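Local coordinates for molybdopterin-guanine dinucleotide biosynthesis protein A (MobA) (PDB 3NGW) that probably transfers a guanylyl group from GTP to molybdopterin in molybdenum cofactor biosynthesis, at residues E30-K35 with A89-P94; K49-L54 with F62-H67; P98-H103 with P125-Y130; D136-A141 with R147-P152; F177-N180 with D184-R187. All coordinates share one frame; numbering follows the deposited sequence.

All five contacts lie in one alpha/beta chain built around a mixed sheet, the core of a MobA-like domain of the GT-A clan. Contacts 1, 2 and 3 each join a helix to a strand of that sheet or the chain just beside it. Contact 2 is nested along the chain inside the loop closed by contact 1, and their centres are about 17 Å apart. Contacts 3, 4 and 5 follow in series. Contact 1 touches both contact 3 and contact 5, each about 13 Å away between centres. Contact 4 meets contact 3 through Pro-125 and Ile-149. Residues 89-94 thus tie the sheet to the C-terminal helix, where contact 5 holds a calcium ion.

Contact 1: residues E30-K35 with A89-P94; sequences EWVLEK and AAIDMP
Ile-91 opens the contact by packing against Val-32 of the helix. Its CG1 lies 4.0 Å from Val-32 CG1, and the two side chains cross at about a right angle. A chi1 of -171° turns Ile-91 CG1 onto that valine methyl. The chain then makes a type I turn from Ala-90 to Met-93, closed by Met-93 N bonding to Ala-90 O at 3.1 Å. Residue 93 is selenomethionine. The turn delivers Pro-94, which carries most of the buried surface on this side. Its carbonyl O accepts a hydrogen bond from Lys-35 NZ at 2.8 Å. The amine sits 35° off the carbonyl plane, and the C=O...N angle is 145°. The lysine chain runs extended at first, then bends at chi3 and chi4 to bring NZ round. The same Pro-94 O lies 3.4 Å from Trp-31 CE3, and Lys-35 NZ lies at the edge of the indole, in its plane. Trp-31 NE1 bonds instead to Leu-23 O. Were Lys-35 exchanged for an alanine, Pro-94 O would probably lose this donor and the turn its polar tie to the helix. Helix 28-36 thus packs on the loop that leaves strand 86-90. Phe-43 of strand 40-44 also touches Val-32, and Leu-28 of the same helix reaches both Ile-91 and Pro-94.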
# COMPACT_ATOMS: atom_id res chain seq x y z
N GLU A 30 6.41 -1.19 -12.68
CA GLU A 30 5.99 -0.30 -13.75
C GLU A 30 4.47 -0.16 -13.75
O GLU A 30 3.93 0.86 -14.18
CB GLU A 30 6.51 -0.80 -15.10
CG GLU A 30 7.99 -1.13 -15.02
CD GLU A 30 8.64 -1.44 -16.36
OE1 GLU A 30 7.96 -1.98 -17.26
OE2 GLU A 30 9.86 -1.16 -16.48
N TRP A 31 3.79 -1.18 -13.25
CA TRP A 31 2.34 -1.14 -13.15
C TRP A 31 1.89 -0.04 -12.20
O TRP A 31 1.05 0.79 -12.55
CB TRP A 31 1.80 -2.47 -12.64
CG TRP A 31 1.36 -3.41 -13.71
CD1 TRP A 31 2.15 -4.21 -14.49
CD2 TRP A 31 0.01 -3.66 -14.11
NE1 TRP A 31 1.37 -4.95 -15.35
CE2 TRP A 31 0.06 -4.63 -15.15
CE3 TRP A 31 -1.23 -3.16 -13.70
CZ2 TRP A 31 -1.10 -5.11 -15.77
CZ3 TRP A 31 -2.39 -3.64 -14.33
CH2 TRP A 31 -2.31 -4.60 -15.35
N VAL A 32 2.44 -0.03 -10.98
CA VAL A 32 2.08 0.97 -9.98
C VAL A 32 2.65 2.35 -10.30
O VAL A 32 2.07 3.37 -9.94
CB VAL A 32 2.49 0.52 -8.54
CG1 VAL A 32 1.75 -0.76 -8.17
CG2 VAL A 32 4.00 0.30 -8.46
N LEU A 33 3.79 2.37 -10.99
CA LEU A 33 4.42 3.62 -11.39
C LEU A 33 3.41 4.37 -12.27
O LEU A 33 3.07 5.51 -11.98
CB LEU A 33 5.70 3.31 -12.17
CG LEU A 33 7.06 3.86 -11.70
CD1 LEU A 33 7.09 4.07 -10.21
CD2 LEU A 33 8.15 2.87 -12.12
N GLU A 34 2.93 3.70 -13.32
CA GLU A 34 1.94 4.27 -14.24
C GLU A 34 0.65 4.67 -13.55
O GLU A 34 0.15 5.78 -13.75
CB GLU A 34 1.56 3.26 -15.32
CG GLU A 34 2.54 3.10 -16.44
CD GLU A 34 2.15 1.98 -17.40
OE1 GLU A 34 0.94 1.85 -17.72
OE2 GLU A 34 3.05 1.25 -17.85
N LYS A 35 0.11 3.75 -12.76
CA LYS A 35 -1.16 3.95 -12.07
C LYS A 35 -1.22 5.12 -11.08
O LYS A 35 -2.25 5.78 -10.97
CB LYS A 35 -1.56 2.65 -11.35
CG LYS A 35 -2.83 2.75 -10.53
CD LYS A 35 -3.11 1.49 -9.71
CE LYS A 35 -3.68 0.36 -10.55
NZ LYS A 35 -2.68 -0.19 -11.49
N ALA A 89 -1.14 1.92 -0.46
CA ALA A 89 -1.48 0.89 -1.42
C ALA A 89 -0.24 0.05 -1.58
O ALA A 89 0.86 0.57 -1.80
CB ALA A 89 -1.88 1.51 -2.73
N ALA A 90 -0.38 -1.26 -1.44
CA ALA A 90 0.76 -2.14 -1.59
C ALA A 90 0.90 -2.53 -3.05
O ALA A 90 -0.09 -2.60 -3.79
CB ALA A 90 0.58 -3.36 -0.72
N ILE A 91 2.14 -2.75 -3.47
CA ILE A 91 2.43 -3.15 -4.83
C ILE A 91 1.80 -4.51 -5.10
O ILE A 91 1.57 -4.87 -6.25
CB ILE A 91 3.95 -3.26 -5.05
CG1 ILE A 91 4.25 -3.45 -6.53
CG2 ILE A 91 4.49 -4.44 -4.26
CD1 ILE A 91 5.73 -3.30 -6.87
N ASP A 92 1.52 -5.25 -4.03
CA ASP A 92 0.92 -6.58 -4.13
C ASP A 92 -0.46 -6.53 -4.78
O ASP A 92 -0.97 -7.55 -5.24
CB ASP A 92 0.80 -7.23 -2.75
CG ASP A 92 2.12 -7.26 -2.00
OD1 ASP A 92 2.68 -6.18 -1.71
OD2 ASP A 92 2.60 -8.38 -1.69
N MSE A 93 -1.06 -5.35 -4.80
CA MSE A 93 -2.38 -5.16 -5.41
C MSE A 93 -2.19 -4.27 -6.65
O MSE A 93 -2.27 -3.05 -6.56
CB MSE A 93 -3.32 -4.49 -4.39
CG MSE A 93 -3.72 -5.39 -3.24
SE MSE A 93 -4.65 -4.52 -1.77
CE MSE A 93 -3.17 -4.33 -0.53
N PRO A 94 -1.94 -4.88 -7.81
CA PRO A 94 -1.74 -4.15 -9.06
C PRO A 94 -2.99 -3.67 -9.78
O PRO A 94 -2.89 -2.89 -10.73
CB PRO A 94 -0.97 -5.14 -9.91
CG PRO A 94 -1.68 -6.41 -9.57
CD PRO A 94 -1.74 -6.33 -8.04

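Contact 2: residues K49-L54 with F62-H67; sequences KQAEKL and FIWDLH
This is apolar helix-to-strand packing within a beta-alpha-beta unit, formed by strand 40-44, helix 48-55 and strand 62-63. Ala-51 and Leu-54 of the helix meet Phe-62 and Trp-64. The main feature is a CH-pi contact. Leu-54 CB lies over the centre of one face of the Phe-62 ring, 3.7 Å from the centroid and 14° off the ring normal. Leu-54 CD1 lies on the same side but past the ring's rim, 3.8 Å from Phe-62 CE2. Ala-51 fits between the two aromatic residues. Its CB is 3.9 Å from Phe-62 CB and 3.4 Å from Trp-64 CE3. The indole gets there because Trp-64 CG stands between the backbone N and the carbonyl carbon (chi1 62°). Cys-45 also touches Ala-51 and Phe-62. No hydrogen bond crosses between the two segments. Side-chain fit therefore holds helix and strand together here, and the small methyl of Ala-51 allows their backbones to approach closely.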
# COMPACT_ATOMS: atom_id res chain seq x y z
N LYS A 49 18.92 1.01 -0.01
CA LYS A 49 19.55 0.23 -1.05
C LYS A 49 18.55 0.03 -2.21
O LYS A 49 18.88 0.27 -3.37
CB LYS A 49 19.99 -1.11 -0.47
CG LYS A 49 20.75 -2.02 -1.41
CD LYS A 49 21.49 -3.12 -0.64
CE LYS A 49 20.55 -4.01 0.18
NZ LYS A 49 21.29 -5.13 0.81
N GLN A 50 17.34 -0.39 -1.88
CA GLN A 50 16.31 -0.60 -2.88
C GLN A 50 15.94 0.73 -3.54
O GLN A 50 15.74 0.81 -4.75
CB GLN A 50 15.07 -1.24 -2.25
CG GLN A 50 13.89 -1.34 -3.22
CD GLN A 50 12.72 -2.10 -2.66
OE1 GLN A 50 12.36 -1.93 -1.50
NE2 GLN A 50 12.11 -2.94 -3.49
N ALA A 51 15.83 1.79 -2.74
CA ALA A 51 15.50 3.11 -3.26
C ALA A 51 16.54 3.52 -4.28
O ALA A 51 16.20 4.10 -5.31
CB ALA A 51 15.44 4.13 -2.12
N GLU A 52 17.80 3.24 -4.00
CA GLU A 52 18.85 3.60 -4.94
C GLU A 52 18.73 2.80 -6.24
O GLU A 52 18.88 3.36 -7.32
CB GLU A 52 20.24 3.38 -4.34
CG GLU A 52 20.72 4.49 -3.42
CD GLU A 52 22.15 4.25 -2.94
OE1 GLU A 52 23.05 4.11 -3.80
OE2 GLU A 52 22.37 4.20 -1.70
N LYS A 53 18.46 1.51 -6.13
CA LYS A 53 18.33 0.69 -7.33
C LYS A 53 17.11 1.09 -8.15
O LYS A 53 17.18 1.17 -9.38
CB LYS A 53 18.29 -0.80 -6.98
CG LYS A 53 19.60 -1.30 -6.38
CD LYS A 53 19.49 -2.71 -5.79
CE LYS A 53 20.81 -3.13 -5.14
NZ LYS A 53 20.76 -4.45 -4.44
N LEU A 54 16.00 1.37 -7.50
CA LEU A 54 14.83 1.75 -8.26
C LEU A 54 14.99 3.16 -8.85
O LEU A 54 14.70 3.36 -10.01
CB LEU A 54 13.57 1.66 -7.39
CG LEU A 54 13.23 0.25 -6.88
CD1 LEU A 54 11.94 0.30 -6.08
CD2 LEU A 54 13.09 -0.76 -8.03
N PHE A 62 11.41 7.91 -4.37
CA PHE A 62 11.59 6.69 -3.59
C PHE A 62 12.13 7.01 -2.22
O PHE A 62 13.20 7.60 -2.08
CB PHE A 62 12.55 5.72 -4.28
CG PHE A 62 12.04 5.20 -5.59
CD1 PHE A 62 12.53 5.72 -6.78
CD2 PHE A 62 11.05 4.23 -5.62
CE1 PHE A 62 12.04 5.28 -8.01
CE2 PHE A 62 10.55 3.78 -6.84
CZ PHE A 62 11.05 4.31 -8.04
N ILE A 63 11.38 6.62 -1.19
CA ILE A 63 11.78 6.89 0.18
C ILE A 63 11.91 5.58 0.98
O ILE A 63 11.61 4.50 0.47
CB ILE A 63 10.76 7.84 0.85
CG1 ILE A 63 9.38 7.18 0.93
CG2 ILE A 63 10.65 9.12 0.03
CD1 ILE A 63 8.36 7.98 1.73
N TRP A 64 12.35 5.69 2.23
CA TRP A 64 12.53 4.53 3.09
C TRP A 64 12.49 4.97 4.55
O TRP A 64 12.63 6.16 4.83
CB TRP A 64 13.88 3.86 2.77
CG TRP A 64 15.07 4.75 3.03
CD1 TRP A 64 15.74 4.89 4.22
CD2 TRP A 64 15.70 5.65 2.11
NE1 TRP A 64 16.75 5.82 4.09
CE2 TRP A 64 16.75 6.30 2.81
CE3 TRP A 64 15.49 5.97 0.77
CZ2 TRP A 64 17.57 7.25 2.21
CZ3 TRP A 64 16.32 6.92 0.17
CH2 TRP A 64 17.35 7.55 0.89
N ASP A 65 12.27 4.02 5.47
CA ASP A 65 12.22 4.34 6.90
C ASP A 65 13.60 4.79 7.36
O ASP A 65 14.57 4.03 7.30
CB ASP A 65 11.79 3.11 7.70
CG ASP A 65 11.44 3.44 9.15
OD1 ASP A 65 10.40 4.11 9.38
OD2 ASP A 65 12.20 3.05 10.06
N LEU A 66 13.68 6.04 7.84
CA LEU A 66 14.94 6.63 8.29
C LEU A 66 15.70 5.76 9.28
O LEU A 66 16.92 5.65 9.21
CB LEU A 66 14.69 8.00 8.94
CG LEU A 66 15.71 9.12 8.65
CD1 LEU A 66 15.45 10.30 9.60
CD2 LEU A 66 17.14 8.62 8.82
N HIS A 67 14.98 5.13 10.21
CA HIS A 67 15.64 4.30 11.19
C HIS A 67 15.57 2.81 10.86
O HIS A 67 15.31 1.96 11.73
CB HIS A 67 15.10 4.59 12.59
CG HIS A 67 15.36 6.00 13.05
ND1 HIS A 67 16.60 6.60 12.93
CD2 HIS A 67 14.55 6.92 13.62
CE1 HIS A 67 16.53 7.83 13.41
NE2 HIS A 67 15.30 8.05 13.83

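Contact 3: residues P98-H103 with P125-Y130; sequences PEVLEH and PLLAYY
Leu-127 packs against Val-100 and Leu-101 of helix 98-111, and the contact is apolar. It meets the two helix residues with its two methyl groups. Its CD2 lies 4.2 Å from Leu-101 CD2, and its CD1 lies 4.4 Å from Val-100 CG1. The branches of Leu-127 therefore straddle neighbouring positions of one helical turn. A chi1 of -157° carries both methyls toward the helix. Val-100 already points that way from its CB, whereas Leu-101 reaches Leu-127 with the end of its side chain. The distances are loose for methyl contacts, and the buried area is modest.

Hydrogen bonding acts within the segments. Tyr-130 OH donates to Pro-125 O at 2.8 Å, with a C=O...O angle of 117°. Pro-125 O lies at the edge of the tyrosine ring, in its plane. This bond links the two ends of 125-130, across the corner the chain makes at Ala-128. In the helix, Glu-102 N bonds to Pro-98 O at 2.8 Å.

Helix 98-111 follows strand 86-90 in the chain and packs beside the mixed sheet of the alpha/beta domain, where strand 129-130 is that strand's neighbour. Leu-101 touches Val-87 and Leu-127 touches Ala-89, both on strand 86-90. Across the segments the chemistry is purely hydrophobic, so shape and burial hold them together, and the hydrogen bonds described lie within each segment.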
# COMPACT_ATOMS: atom_id res chain seq x y z
N PRO A 98 -8.09 3.79 -8.85
CA PRO A 98 -7.87 5.15 -8.34
C PRO A 98 -9.14 5.75 -7.74
O PRO A 98 -9.06 6.51 -6.78
CB PRO A 98 -7.39 5.90 -9.58
CG PRO A 98 -6.64 4.84 -10.34
CD PRO A 98 -7.61 3.67 -10.24
N GLU A 99 -10.29 5.39 -8.30
CA GLU A 99 -11.55 5.90 -7.79
C GLU A 99 -11.72 5.43 -6.35
O GLU A 99 -12.19 6.20 -5.50
CB GLU A 99 -12.74 5.40 -8.62
CG GLU A 99 -12.56 5.45 -10.15
CD GLU A 99 -11.70 4.29 -10.68
OE1 GLU A 99 -10.45 4.41 -10.64
OE2 GLU A 99 -12.27 3.27 -11.12
N VAL A 100 -11.35 4.18 -6.09
CA VAL A 100 -11.46 3.60 -4.75
C VAL A 100 -10.57 4.39 -3.79
O VAL A 100 -11.00 4.79 -2.70
CB VAL A 100 -11.03 2.10 -4.71
CG1 VAL A 100 -11.02 1.59 -3.27
CG2 VAL A 100 -12.00 1.26 -5.54
N LEU A 101 -9.33 4.64 -4.20
CA LEU A 101 -8.38 5.38 -3.37
C LEU A 101 -8.87 6.80 -3.10
O LEU A 101 -8.86 7.26 -1.96
CB LEU A 101 -7.00 5.43 -4.04
CG LEU A 101 -6.13 4.19 -3.83
CD1 LEU A 101 -4.89 4.27 -4.70
CD2 LEU A 101 -5.74 4.08 -2.36
N GLU A 102 -9.29 7.48 -4.16
CA GLU A 102 -9.78 8.84 -4.03
C GLU A 102 -10.88 8.88 -2.97
O GLU A 102 -10.90 9.75 -2.10
CB GLU A 102 -10.32 9.32 -5.39
CG GLU A 102 -10.05 10.79 -5.67
CD GLU A 102 -8.97 11.00 -6.73
OE1 GLU A 102 -8.22 12.00 -6.61
OE2 GLU A 102 -8.90 10.19 -7.68
N HIS A 103 -11.80 7.92 -3.03
CA HIS A 103 -12.88 7.86 -2.06
C HIS A 103 -12.34 7.69 -0.64
O HIS A 103 -12.69 8.45 0.26
CB HIS A 103 -13.83 6.72 -2.40
CG HIS A 103 -15.02 6.62 -1.49
ND1 HIS A 103 -15.96 7.63 -1.39
CD2 HIS A 103 -15.41 5.65 -0.63
CE1 HIS A 103 -16.88 7.28 -0.51
NE2 HIS A 103 -16.57 6.08 -0.03
N PRO A 125 -5.40 -3.49 5.82
CA PRO A 125 -4.56 -2.34 6.19
C PRO A 125 -3.64 -1.76 5.13
O PRO A 125 -3.24 -0.60 5.23
CB PRO A 125 -3.76 -2.88 7.38
CG PRO A 125 -4.60 -4.00 7.92
CD PRO A 125 -5.08 -4.66 6.65
N LEU A 126 -3.29 -2.55 4.12
CA LEU A 126 -2.39 -2.08 3.08
C LEU A 126 -3.12 -1.45 1.90
O LEU A 126 -2.59 -1.33 0.80
CB LEU A 126 -1.48 -3.22 2.61
CG LEU A 126 -0.61 -3.77 3.74
CD1 LEU A 126 0.43 -4.71 3.19
CD2 LEU A 126 0.06 -2.61 4.47
N LEU A 127 -4.35 -1.03 2.14
CA LEU A 127 -5.16 -0.36 1.13
C LEU A 127 -6.15 0.48 1.93
O LEU A 127 -7.35 0.22 1.94
CB LEU A 127 -5.88 -1.40 0.26
CG LEU A 127 -6.32 -0.97 -1.14
CD1 LEU A 127 -7.66 -0.30 -1.11
CD2 LEU A 127 -5.26 -0.05 -1.73
N ALA A 128 -5.61 1.48 2.62
CA ALA A 128 -6.41 2.37 3.46
C ALA A 128 -5.80 3.75 3.69
O ALA A 128 -4.65 4.02 3.33
CB ALA A 128 -6.67 1.70 4.80
N TYR A 129 -6.59 4.61 4.31
CA TYR A 129 -6.20 5.97 4.64
C TYR A 129 -5.58 6.03 6.04
O TYR A 129 -6.09 5.41 6.98
CB TYR A 129 -7.44 6.88 4.60
CG TYR A 129 -7.24 8.22 5.27
CD1 TYR A 129 -6.65 9.29 4.60
CD2 TYR A 129 -7.58 8.39 6.61
CE1 TYR A 129 -6.39 10.50 5.26
CE2 TYR A 129 -7.32 9.58 7.27
CZ TYR A 129 -6.73 10.63 6.60
OH TYR A 129 -6.47 11.78 7.30
N TYR A 130 -4.48 6.75 6.16
CA TYR A 130 -3.81 6.93 7.45
C TYR A 130 -3.52 8.42 7.59
O TYR A 130 -3.06 9.06 6.64
CB TYR A 130 -2.48 6.14 7.52
CG TYR A 130 -2.62 4.63 7.57
CD1 TYR A 130 -2.75 3.87 6.41
CD2 TYR A 130 -2.66 3.96 8.80
CE1 TYR A 130 -2.93 2.48 6.47
CE2 TYR A 130 -2.84 2.57 8.86
CZ TYR A 130 -2.98 1.84 7.70
OH TYR A 130 -3.19 0.48 7.76

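Contact 4: residues D136-A141 with R147-P152; sequences DELERA and RKILVP. With CA (calcium ion), chain B.
The backbones come closest at Glu-137 and Pro-152, whose CA atoms are 5.6 Å apart. Two short helices that follow each other in the chain of the MobA-like domain pack together here: helix 135-143 lies on the start of helix 150-154 and the loop before it. Pro-152 is the centre. Its CB lies 3.5 Å from Glu-137 O, and its CG meets Ala-141 CB at 3.9 Å. Leu-138 crosses Pro-152 at about a right angle, its CD2 4.0 Å from Pro-152 CG. This methyl also touches Ile-149 CD1. A bend at chi2 of Ile-149 (70°) turns that CD1 to the leucine. Ile-73 of helix 72-83 covers both Leu-138 and Ile-149. The polar groups lie to the outside. Arg-140 NH1 forms a salt bridge with Glu-137 OE1 at 2.7 Å. Asp-136 holds a calcium ion together with three waters, and Arg-81 makes a salt bridge to Asp-136 OD1. The calcium sits 2.8 Å from Asp-136 OD2.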
# COMPACT_ATOMS: atom_id res chain seq x y z
N ASP A 136 2.64 8.10 15.60
CA ASP A 136 3.28 7.78 16.86
C ASP A 136 3.06 6.35 17.30
O ASP A 136 3.99 5.66 17.70
CB ASP A 136 2.81 8.72 17.97
CG ASP A 136 3.27 10.14 17.76
OD1 ASP A 136 4.43 10.34 17.35
OD2 ASP A 136 2.47 11.07 18.02
N GLU A 137 1.81 5.90 17.24
CA GLU A 137 1.49 4.54 17.65
C GLU A 137 2.18 3.52 16.73
O GLU A 137 2.61 2.45 17.19
CB GLU A 137 -0.02 4.33 17.65
CG GLU A 137 -0.52 3.53 18.84
CD GLU A 137 0.04 4.06 20.16
OE1 GLU A 137 -0.19 5.25 20.48
OE2 GLU A 137 0.71 3.28 20.87
N LEU A 138 2.30 3.85 15.45
CA LEU A 138 2.96 2.97 14.50
C LEU A 138 4.45 2.92 14.79
O LEU A 138 5.07 1.86 14.71
CB LEU A 138 2.73 3.45 13.06
CG LEU A 138 1.30 3.37 12.51
CD1 LEU A 138 1.27 3.80 11.05
CD2 LEU A 138 0.79 1.95 12.65
N GLU A 139 5.03 4.06 15.13
CA GLU A 139 6.45 4.13 15.42
C GLU A 139 6.79 3.39 16.71
O GLU A 139 7.84 2.77 16.80
CB GLU A 139 6.90 5.57 15.52
CG GLU A 139 8.36 5.72 15.89
CD GLU A 139 8.81 7.15 15.78
OE1 GLU A 139 8.05 8.05 16.19
OE2 GLU A 139 9.94 7.38 15.30
N ARG A 140 5.91 3.48 17.70
CA ARG A 140 6.16 2.80 18.96
C ARG A 140 6.21 1.30 18.68
O ARG A 140 7.07 0.59 19.21
CB ARG A 140 5.05 3.09 19.98
CG ARG A 140 5.07 4.52 20.49
CD ARG A 140 4.14 4.70 21.68
NE ARG A 140 3.98 6.12 22.00
CZ ARG A 140 3.06 6.91 21.45
NH1 ARG A 140 2.21 6.42 20.55
NH2 ARG A 140 3.01 8.20 21.76
N ALA A 141 5.31 0.84 17.82
CA ALA A 141 5.25 -0.58 17.46
C ALA A 141 6.54 -1.04 16.80
O ALA A 141 7.04 -2.13 17.06
CB ALA A 141 4.07 -0.82 16.53
N ARG A 147 5.54 -6.50 14.66
CA ARG A 147 5.27 -6.47 13.23
C ARG A 147 3.82 -6.83 12.88
O ARG A 147 3.54 -7.28 11.78
CB ARG A 147 6.23 -7.40 12.49
CG ARG A 147 7.69 -6.92 12.53
CD ARG A 147 8.59 -7.74 11.62
NE ARG A 147 8.16 -7.67 10.22
CZ ARG A 147 8.79 -8.27 9.21
NH1 ARG A 147 9.88 -8.99 9.43
NH2 ARG A 147 8.31 -8.15 7.98
N LYS A 148 2.92 -6.61 13.83
CA LYS A 148 1.51 -6.88 13.63
C LYS A 148 0.73 -5.57 13.65
O LYS A 148 0.42 -5.03 14.71
CB LYS A 148 0.99 -7.81 14.73
CG LYS A 148 0.53 -9.18 14.23
CD LYS A 148 1.68 -9.99 13.63
CE LYS A 148 1.19 -11.32 13.08
NZ LYS A 148 2.28 -12.12 12.47
N ILE A 149 0.42 -5.06 12.46
CA ILE A 149 -0.29 -3.79 12.32
C ILE A 149 -1.53 -3.70 13.21
O ILE A 149 -1.87 -2.62 13.70
CB ILE A 149 -0.68 -3.55 10.84
CG1 ILE A 149 -1.11 -2.10 10.63
CG2 ILE A 149 -1.80 -4.51 10.42
CD1 ILE A 149 0.02 -1.11 10.73
N LEU A 150 -2.20 -4.82 13.43
CA LEU A 150 -3.41 -4.85 14.25
C LEU A 150 -3.19 -4.35 15.67
O LEU A 150 -4.09 -3.79 16.30
CB LEU A 150 -4.00 -6.26 14.29
CG LEU A 150 -4.37 -6.93 12.96
CD1 LEU A 150 -5.30 -6.01 12.17
CD2 LEU A 150 -3.11 -7.24 12.14
N VAL A 151 -1.99 -4.56 16.20
CA VAL A 151 -1.67 -4.15 17.55
C VAL A 151 -1.74 -2.63 17.75
O VAL A 151 -2.45 -2.15 18.63
CB VAL A 151 -0.28 -4.66 17.97
CG1 VAL A 151 0.08 -4.13 19.35
CG2 VAL A 151 -0.28 -6.18 17.96
N PRO A 152 -0.98 -1.86 16.95
CA PRO A 152 -1.05 -0.41 17.15
C PRO A 152 -2.39 0.20 16.73
O PRO A 152 -2.80 1.25 17.24
CB PRO A 152 0.14 0.12 16.36
CG PRO A 152 0.38 -0.94 15.33
CD PRO A 152 0.12 -2.22 16.04
CA CA B . 4.32 13.19 17.99
O HOH W 1 3.65 12.77 15.23
O HOH W 2 6.39 12.05 19.46
O HOH W 3 6.21 12.83 16.26

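Contact 5: residues F177-N180 with D184-R187; sequences FNIN and DLKR. With CA (calcium ion), chain C.
This contact surrounds Asp-184, the calcium ligand near the start of helix 182-194, where loop residues 177-180 fold back on the helix. Asp-184 binds the calcium ion with both carboxylate oxygens, OD1 at 2.6 Å and OD2 at 2.9 Å. OD2 also accepts a hydrogen bond from Asn-180 N at 2.7 Å. That bond is nearly straight, 168° at the hydrogen, and meets the anti side of the oxygen. Thr-181 N donates to OD2 as well, so two amides and the metal grip one atom. Ile-179 CG2 touches Leu-185 CD1 on the apolar side. Phe-177 holds CG anti to the backbone N (chi1 173°), which sends the ring toward the helix, CZ foremost. Its CE2 lies over one face of the Arg-187 guanidinium, 3.3 Å from NE, with the planes 72° apart. Asp-184 O lies at the ring edge, 3.7 Å from CZ. Loss of the Phe-177 ring to a serine is likely to open a gap beside the helix and leave the Arg-187 guanidinium freer to turn. An aspartate in the first turn of a helix thus takes the amides of the residues just before it and binds calcium with both oxygens, at the calcium site seen for this protein.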
# COMPACT_ATOMS: atom_id res chain seq x y z
N PHE A 177 -7.40 -7.58 -4.77
CA PHE A 177 -6.72 -8.78 -5.21
C PHE A 177 -5.22 -8.66 -4.93
O PHE A 177 -4.56 -7.73 -5.40
CB PHE A 177 -6.99 -8.99 -6.70
CG PHE A 177 -6.20 -10.11 -7.31
CD1 PHE A 177 -5.03 -9.84 -8.01
CD2 PHE A 177 -6.61 -11.42 -7.17
CE1 PHE A 177 -4.29 -10.87 -8.56
CE2 PHE A 177 -5.87 -12.45 -7.72
CZ PHE A 177 -4.71 -12.18 -8.41
N ASN A 178 -4.69 -9.60 -4.16
CA ASN A 178 -3.28 -9.59 -3.83
C ASN A 178 -2.51 -10.68 -4.57
O ASN A 178 -3.07 -11.73 -4.89
CB ASN A 178 -3.10 -9.81 -2.32
CG ASN A 178 -3.28 -8.52 -1.51
OD1 ASN A 178 -2.32 -7.81 -1.23
ND2 ASN A 178 -4.52 -8.22 -1.15
N ILE A 179 -1.24 -10.41 -4.85
CA ILE A 179 -0.38 -11.38 -5.51
C ILE A 179 0.72 -11.80 -4.54
O ILE A 179 1.65 -11.04 -4.30
CB ILE A 179 0.30 -10.81 -6.75
CG1 ILE A 179 -0.74 -10.41 -7.79
CG2 ILE A 179 1.27 -11.85 -7.31
CD1 ILE A 179 -0.12 -9.89 -9.08
N ASN A 180 0.61 -13.01 -3.99
CA ASN A 180 1.62 -13.49 -3.05
C ASN A 180 2.15 -14.88 -3.36
O ASN A 180 3.30 -15.19 -3.06
CB ASN A 180 1.07 -13.50 -1.62
CG ASN A 180 0.59 -12.14 -1.15
OD1 ASN A 180 -0.41 -11.61 -1.64
ND2 ASN A 180 1.31 -11.55 -0.19
N ASP A 184 -1.69 -17.07 -7.50
CA ASP A 184 -2.05 -15.69 -7.76
C ASP A 184 -1.53 -15.22 -9.11
O ASP A 184 -2.26 -14.55 -9.84
CB ASP A 184 -1.50 -14.76 -6.68
CG ASP A 184 -2.13 -15.00 -5.32
OD1 ASP A 184 -3.30 -15.43 -5.29
OD2 ASP A 184 -1.46 -14.77 -4.29
N LEU A 185 -0.28 -15.52 -9.44
CA LEU A 185 0.28 -15.12 -10.74
C LEU A 185 -0.58 -15.69 -11.86
O LEU A 185 -0.85 -15.01 -12.85
CB LEU A 185 1.72 -15.62 -10.92
CG LEU A 185 2.84 -14.78 -10.28
CD1 LEU A 185 2.52 -14.59 -8.83
CD2 LEU A 185 4.19 -15.46 -10.45
N LYS A 186 -1.02 -16.93 -11.70
CA LYS A 186 -1.85 -17.57 -12.70
C LYS A 186 -3.14 -16.80 -12.86
O LYS A 186 -3.56 -16.53 -13.98
CB LYS A 186 -2.16 -19.01 -12.29
CG LYS A 186 -2.86 -19.85 -13.35
CD LYS A 186 -3.00 -21.30 -12.87
CE LYS A 186 -3.62 -22.21 -13.91
NZ LYS A 186 -5.04 -21.88 -14.18
N ARG A 187 -3.78 -16.44 -11.75
CA ARG A 187 -5.03 -15.69 -11.83
C ARG A 187 -4.77 -14.26 -12.30
O ARG A 187 -5.47 -13.75 -13.18
CB ARG A 187 -5.75 -15.66 -10.48
CG ARG A 187 -7.27 -15.84 -10.61
CD ARG A 187 -8.08 -14.74 -9.93
NE ARG A 187 -8.02 -14.79 -8.47
CZ ARG A 187 -8.77 -14.04 -7.66
NH1 ARG A 187 -8.64 -14.15 -6.34
NH2 ARG A 187 -9.65 -13.18 -8.17
CA CA C . -3.83 -15.08 -2.72
O HOH W 4 -5.20 -12.88 -4.24